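Beta-galactosidase (Geobacillus stearothermophilus, PDB 4OIF) probably hydrolyses terminal non-reducing beta-D-galactose residues in beta-D-galactosides, as a zinc-binding trimeric enzyme of glycoside hydrolase family 42. Local coordinates at residues W289-D292 / W293-T296; N645-E648 / E649-V653. All coordinates share one frame; numbering follows the deposited sequence.

Interaction 1: W289-D292 / W293-T296; sequences WHND and WEST
The amide of Asn291 lies over one face of the Trp293 indole, the two planes 15° apart, with OD1 offset toward the ring's rim. Asn291 CB sits above the six-membered ring, 3.4 Å from its centroid and 4° off the ring normal, a CH-pi contact. His261 of the same chain and Tyr536 of a second subunit also meet this indole, their rings steeply inclined to it. At the edge of Trp289, near its plane, Thr296 O is 3.9 Å from CZ3. With CG of Asn291 between the backbone N and carbonyl carbon (chi1 67°), OD1 accepts Trp293 N at 2.9 Å in the carbonyl plane, on a lone pair, and more weakly Glu294 N. This is an Asx turn, in the loop from strand 282-284 of the TIM barrel to helix 296-312, which Ser295 N-caps. Asn291 ND2 donates to Ala288 O and, at 3.2 Å, to the anti lone pair of Glu294 OE2; Lys302 pairs with OE1. With an alanine at Asn291, Trp293 N would probably lose its acceptor, Glu294 OE2 its donor and the indole its amide cover. Water 2 bridges Asn291 O and Glu294 O; water 1 links His290 N to Thr296 OG1, also hydrogen-bonded to Glu648.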
ATOM      1  N   TRP A 289       6.882   6.181 -23.705  1.00 11.78           N
ATOM      2  CA  TRP A 289       7.199   7.402 -24.443  1.00 13.14           C
ATOM      3  C   TRP A 289       6.258   8.545 -24.088  1.00 12.08           C
ATOM      4  O   TRP A 289       5.051   8.357 -23.972  1.00  6.04           O
ATOM      5  CB  TRP A 289       7.149   7.168 -25.957  1.00 13.98           C
ATOM      6  CG  TRP A 289       8.131   6.144 -26.498  1.00 14.90           C
ATOM      7  CD1 TRP A 289       7.827   4.936 -27.076  1.00 14.63           C
ATOM      8  CD2 TRP A 289       9.561   6.247 -26.521  1.00  8.85           C
ATOM      9  NE1 TRP A 289       8.982   4.287 -27.459  1.00 11.27           N
ATOM     10  CE2 TRP A 289      10.057   5.067 -27.130  1.00  8.49           C
ATOM     11  CE3 TRP A 289      10.471   7.220 -26.094  1.00  8.92           C
ATOM     12  CZ2 TRP A 289      11.420   4.836 -27.309  1.00 11.51           C
ATOM     13  CZ3 TRP A 289      11.826   6.991 -26.275  1.00  7.30           C
ATOM     14  CH2 TRP A 289      12.288   5.806 -26.877  1.00  9.30           C
ATOM     15  N   HIS A 290       6.849   9.724 -23.913  1.00 11.39           N
ATOM     16  CA  HIS A 290       6.137  10.968 -23.659  1.00 10.64           C
ATOM     17  C   HIS A 290       5.557  11.029 -22.253  1.00  9.50           C
ATOM     18  O   HIS A 290       4.614  11.779 -22.003  1.00  8.37           O
ATOM     19  CB  HIS A 290       5.030  11.179 -24.700  1.00 11.56           C
ATOM     20  CG  HIS A 290       5.466  10.909 -26.106  1.00 13.07           C
ATOM     21  ND1 HIS A 290       6.491  11.602 -26.715  1.00 11.00           N
ATOM     22  CD2 HIS A 290       5.010  10.024 -27.024  1.00  8.83           C
ATOM     23  CE1 HIS A 290       6.649  11.151 -27.947  1.00 11.10           C
ATOM     24  NE2 HIS A 290       5.764  10.195 -28.158  1.00  7.71           N
ATOM     25  N   ASN A 291       6.135  10.252 -21.338  1.00  9.93           N
ATOM     26  CA  ASN A 291       5.806  10.360 -19.917  1.00 10.97           C
ATOM     27  C   ASN A 291       6.201  11.731 -19.391  1.00 10.17           C
ATOM     28  O   ASN A 291       6.925  12.471 -20.054  1.00  8.75           O
ATOM     29  CB  ASN A 291       6.484   9.253 -19.089  1.00  9.59           C
ATOM     30  CG  ASN A 291       8.016   9.379 -19.040  1.00 14.88           C
ATOM     31  OD1 ASN A 291       8.567  10.229 -18.333  1.00 12.25           O
ATOM     32  ND2 ASN A 291       8.704   8.489 -19.754  1.00 11.87           N
ATOM     33  N   ASP A 292       5.729  12.071 -18.199  1.00 10.98           N
ATOM     34  CA  ASP A 292       5.966  13.411 -17.677  1.00 14.77           C
ATOM     35  C   ASP A 292       7.045  13.446 -16.609  1.00 13.22           C
ATOM     36  O   ASP A 292       7.090  14.383 -15.819  1.00 15.56           O
ATOM     37  CB  ASP A 292       4.660  14.018 -17.124  1.00 16.45           C
ATOM     38  CG  ASP A 292       4.122  13.279 -15.907  1.00 17.31           C
ATOM     39  OD1 ASP A 292       4.621  12.167 -15.597  1.00 12.79           O
ATOM     40  OD2 ASP A 292       3.171  13.810 -15.276  1.00 14.05           O
ATOM     41  N   TRP A 293       7.923  12.448 -16.572  1.00 11.08           N
ATOM     42  CA  TRP A 293       8.948  12.460 -15.530  1.00 15.55           C
ATOM     43  C   TRP A 293      10.380  12.452 -16.063  1.00 13.12           C
ATOM     44  O   TRP A 293      11.324  12.579 -15.295  1.00 19.25           O
ATOM     45  CB  TRP A 293       8.742  11.291 -14.555  1.00  9.82           C
ATOM     46  CG  TRP A 293       8.769   9.935 -15.175  1.00 12.06           C
ATOM     47  CD1 TRP A 293       9.872   9.227 -15.551  1.00 11.62           C
ATOM     48  CD2 TRP A 293       7.642   9.109 -15.472  1.00 11.35           C
ATOM     49  NE1 TRP A 293       9.503   8.012 -16.068  1.00 16.70           N
ATOM     50  CE2 TRP A 293       8.136   7.914 -16.033  1.00 16.66           C
ATOM     51  CE3 TRP A 293       6.262   9.262 -15.322  1.00 13.46           C
ATOM     52  CZ2 TRP A 293       7.299   6.880 -16.449  1.00 14.74           C
ATOM     53  CZ3 TRP A 293       5.430   8.231 -15.729  1.00 16.97           C
ATOM     54  CH2 TRP A 293       5.952   7.057 -16.289  1.00 14.71           C
ATOM     55  N   GLU A 294      10.553  12.320 -17.371  1.00 12.77           N
ATOM     56  CA  GLU A 294      11.891  12.370 -17.937  1.00  8.84           C
ATOM     57  C   GLU A 294      11.863  12.833 -19.383  1.00 12.35           C
ATOM     58  O   GLU A 294      10.823  12.802 -20.033  1.00 12.33           O
ATOM     59  CB  GLU A 294      12.554  11.000 -17.860  1.00 10.32           C
ATOM     60  CG  GLU A 294      11.747   9.961 -18.585  1.00 12.13           C
ATOM     61  CD  GLU A 294      12.336   8.588 -18.475  1.00 14.24           C
ATOM     62  OE1 GLU A 294      13.443   8.455 -17.899  1.00 22.46           O
ATOM     63  OE2 GLU A 294      11.685   7.646 -18.971  1.00 10.96           O
ATOM     64  N   SER A 295      13.020  13.238 -19.890  1.00 13.47           N
ATOM     65  CA  SER A 295      13.138  13.612 -21.289  1.00 11.53           C
ATOM     66  C   SER A 295      13.041  12.393 -22.215  1.00  8.76           C
ATOM     67  O   SER A 295      13.303  11.264 -21.809  1.00 10.49           O
ATOM     68  CB  SER A 295      14.458  14.327 -21.537  1.00  6.08           C
ATOM     69  OG  SER A 295      15.504  13.376 -21.588  1.00 13.76           O
ATOM     70  N   THR A 296      12.669  12.635 -23.465  1.00  9.04           N
ATOM     71  CA  THR A 296      12.635  11.591 -24.470  1.00  6.79           C
ATOM     72  C   THR A 296      14.031  10.965 -24.633  1.00 12.47           C
ATOM     73  O   THR A 296      14.167   9.745 -24.818  1.00  8.87           O
ATOM     74  CB  THR A 296      12.124  12.161 -25.803  1.00  6.57           C
ATOM     75  OG1 THR A 296      10.780  12.626 -25.628  1.00 11.65           O
ATOM     76  CG2 THR A 296      12.146  11.115 -26.888  1.00  7.56           C
TER
HETATM   77  O   HOH W   1       9.589  10.365 -24.226  1.00  9.29           O
HETATM   78  O   HOH W   2       8.951  11.675 -21.670  1.00 21.25           O

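Interaction 2: N645-E648 / E649-V653; sequences NFTE and EKQAV
Asn645 ND2 donates to Glu649 O at 2.9 Å, with an N-H...O angle of 162°; the acceptor lies in the amide plane, and the approach is nearly in line with the carbonyl bond. The same nitrogen also donates to Asp675 O, so it ties two backbone carbonyls together. Beside it, Gln651 CB packs 3.6 Å from Asn645 ND2, the two side-chain amides being almost perpendicular. Thr647 OG1 receives two weak bonds, from Glu649 N at 3.3 Å and from Gln651 NE2 at 3.2 Å. For the second, the Gln651 chain bends at chi2 (67°), turning its amide back to the threonine. What fixes the hydroxyl is Asn645 OD1, which accepts Thr647 OG1 at 2.7 Å on a lone pair in the carbonyl plane. OD1 also takes Thr647 N at 3.0 Å, from above that plane, closing an Asx turn. The turn carries the chain from strand 638-645 of the five-stranded antiparallel sheet to strand 651-655 of the three-stranded one, in the C-terminal domain. Phe646 touches helix 341-351, while Gln651 bonds through its backbone to Leu674 of strand 671-674 and rests its side chain on Val628 of strand 628-634.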
ATOM      1  N   ASN A 645      17.227  12.101 -33.814  1.00 15.05           N
ATOM      2  CA  ASN A 645      16.872  13.240 -32.977  1.00 20.35           C
ATOM      3  C   ASN A 645      15.847  12.853 -31.918  1.00 14.78           C
ATOM      4  O   ASN A 645      14.650  12.865 -32.177  1.00  8.75           O
ATOM      5  CB  ASN A 645      16.338  14.386 -33.837  1.00 15.31           C
ATOM      6  CG  ASN A 645      16.027  15.632 -33.028  1.00 14.87           C
ATOM      7  OD1 ASN A 645      16.273  15.692 -31.816  1.00 14.39           O
ATOM      8  ND2 ASN A 645      15.478  16.643 -33.699  1.00 14.53           N
ATOM      9  N   PHE A 646      16.320  12.524 -30.719  1.00 14.27           N
ATOM     10  CA  PHE A 646      15.410  12.184 -29.633  1.00 12.57           C
ATOM     11  C   PHE A 646      14.997  13.426 -28.823  1.00 13.53           C
ATOM     12  O   PHE A 646      14.910  13.372 -27.595  1.00  8.52           O
ATOM     13  CB  PHE A 646      16.042  11.129 -28.715  1.00  9.66           C
ATOM     14  CG  PHE A 646      15.962   9.716 -29.257  1.00 13.12           C
ATOM     15  CD1 PHE A 646      14.746   9.035 -29.290  1.00  5.99           C
ATOM     16  CD2 PHE A 646      17.107   9.059 -29.716  1.00  9.36           C
ATOM     17  CE1 PHE A 646      14.670   7.720 -29.780  1.00  6.03           C
ATOM     18  CE2 PHE A 646      17.035   7.757 -30.203  1.00 11.70           C
ATOM     19  CZ  PHE A 646      15.803   7.086 -30.238  1.00  6.12           C
ATOM     20  N   THR A 647      14.750  14.543 -29.513  1.00  6.12           N
ATOM     21  CA  THR A 647      14.284  15.759 -28.845  1.00  8.02           C
ATOM     22  C   THR A 647      13.087  16.311 -29.592  1.00 13.53           C
ATOM     23  O   THR A 647      12.837  15.932 -30.737  1.00 12.70           O
ATOM     24  CB  THR A 647      15.355  16.863 -28.783  1.00  8.03           C
ATOM     25  OG1 THR A 647      15.371  17.564 -30.028  1.00 15.81           O
ATOM     26  CG2 THR A 647      16.742  16.285 -28.511  1.00  8.79           C
ATOM     27  N   GLU A 648      12.375  17.238 -28.964  1.00 11.59           N
ATOM     28  CA  GLU A 648      11.164  17.785 -29.555  1.00 10.60           C
ATOM     29  C   GLU A 648      11.411  19.101 -30.302  1.00 21.36           C
ATOM     30  O   GLU A 648      10.492  19.907 -30.476  1.00 27.99           O
ATOM     31  CB  GLU A 648      10.086  17.981 -28.484  1.00  7.72           C
ATOM     32  CG  GLU A 648       9.365  16.702 -28.076  1.00  9.41           C
ATOM     33  CD  GLU A 648      10.193  15.833 -27.141  1.00 15.81           C
ATOM     34  OE1 GLU A 648      10.954  16.387 -26.309  1.00 12.80           O
ATOM     35  OE2 GLU A 648      10.092  14.594 -27.252  1.00 11.38           O
ATOM     36  N   GLU A 649      12.640  19.315 -30.765  1.00 16.02           N
ATOM     37  CA  GLU A 649      12.950  20.535 -31.504  1.00 16.85           C
ATOM     38  C   GLU A 649      13.915  20.322 -32.673  1.00 17.90           C
ATOM     39  O   GLU A 649      14.519  19.254 -32.830  1.00 17.26           O
ATOM     40  CB  GLU A 649      13.516  21.583 -30.551  1.00 15.86           C
ATOM     41  CG  GLU A 649      14.727  21.089 -29.801  1.00 32.03           C
ATOM     42  CD  GLU A 649      15.110  21.993 -28.657  1.00 52.70           C
ATOM     43  OE1 GLU A 649      15.631  23.100 -28.924  1.00 55.83           O
ATOM     44  OE2 GLU A 649      14.890  21.591 -27.492  1.00 60.24           O
ATOM     45  N   LYS A 650      14.039  21.354 -33.499  1.00 21.16           N
ATOM     46  CA  LYS A 650      14.958  21.329 -34.616  1.00 18.25           C
ATOM     47  C   LYS A 650      16.374  21.188 -34.094  1.00 20.23           C
ATOM     48  O   LYS A 650      16.699  21.620 -32.982  1.00 20.24           O
ATOM     49  CB  LYS A 650      14.817  22.582 -35.469  1.00 19.05           C
ATOM     50  CG  LYS A 650      13.591  22.564 -36.379  1.00 27.62           C
ATOM     51  CD  LYS A 650      13.540  23.801 -37.275  1.00 41.88           C
ATOM     52  CE  LYS A 650      12.133  24.042 -37.794  1.00 38.54           C
ATOM     53  NZ  LYS A 650      11.614  22.821 -38.459  1.00 43.20           N
ATOM     54  N   GLN A 651      17.222  20.575 -34.901  1.00 20.12           N
ATOM     55  CA  GLN A 651      18.503  20.143 -34.399  1.00 12.63           C
ATOM     56  C   GLN A 651      19.595  20.154 -35.474  1.00 13.14           C
ATOM     57  O   GLN A 651      19.537  19.404 -36.445  1.00 17.59           O
ATOM     58  CB  GLN A 651      18.335  18.760 -33.793  1.00 11.60           C
ATOM     59  CG  GLN A 651      19.307  18.481 -32.712  1.00 21.84           C
ATOM     60  CD  GLN A 651      19.111  19.334 -31.482  1.00 11.33           C
ATOM     61  OE1 GLN A 651      20.005  20.081 -31.100  1.00 18.48           O
ATOM     62  NE2 GLN A 651      17.955  19.204 -30.833  1.00  9.17           N
ATOM     63  N   ALA A 652      20.584  21.025 -35.301  1.00 14.62           N
ATOM     64  CA  ALA A 652      21.675  21.145 -36.265  1.00 18.30           C
ATOM     65  C   ALA A 652      22.747  20.105 -35.989  1.00 16.34           C
ATOM     66  O   ALA A 652      23.220  19.950 -34.869  1.00 14.10           O
ATOM     67  CB  ALA A 652      22.277  22.542 -36.238  1.00 13.87           C
ATOM     68  N   VAL A 653      23.143  19.414 -37.038  1.00 13.22           N
ATOM     69  CA  VAL A 653      24.001  18.262 -36.915  1.00 19.19           C
ATOM     70  C   VAL A 653      25.093  18.494 -37.957  1.00 16.54           C
ATOM     71  O   VAL A 653      24.841  19.165 -38.941  1.00 13.15           O
ATOM     72  CB  VAL A 653      23.164  16.962 -37.129  1.00 18.56           C
ATOM     73  CG1 VAL A 653      23.832  15.976 -38.053  1.00 10.14           C
ATOM     74  CG2 VAL A 653      22.744  16.351 -35.782  1.00 12.95           C
TER

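Overall arrangement
Interaction 1 precedes interaction 2 along the chain, and the two belong to different domains, the TIM-barrel domain and the C-terminal beta domain. Their centres lie about 16 Å apart, yet they touch directly. Thr296 OG1, at the start of helix 296-312, lies 2.6 Å from Glu648 OE2, a probable hydrogen bond; Tyr677 is a further partner of that carboxylate. Thr296 CB packs against Phe646 O, and Trp289 CH2 approaches Phe646 CE1 at 4.2 Å. Helix 341-351 is common ground, touched by Trp289 and by Phe646. The loop at 289-296 therefore meets both the C-terminal domain and, through Asp292 and Trp293, a second subunit of the trimer.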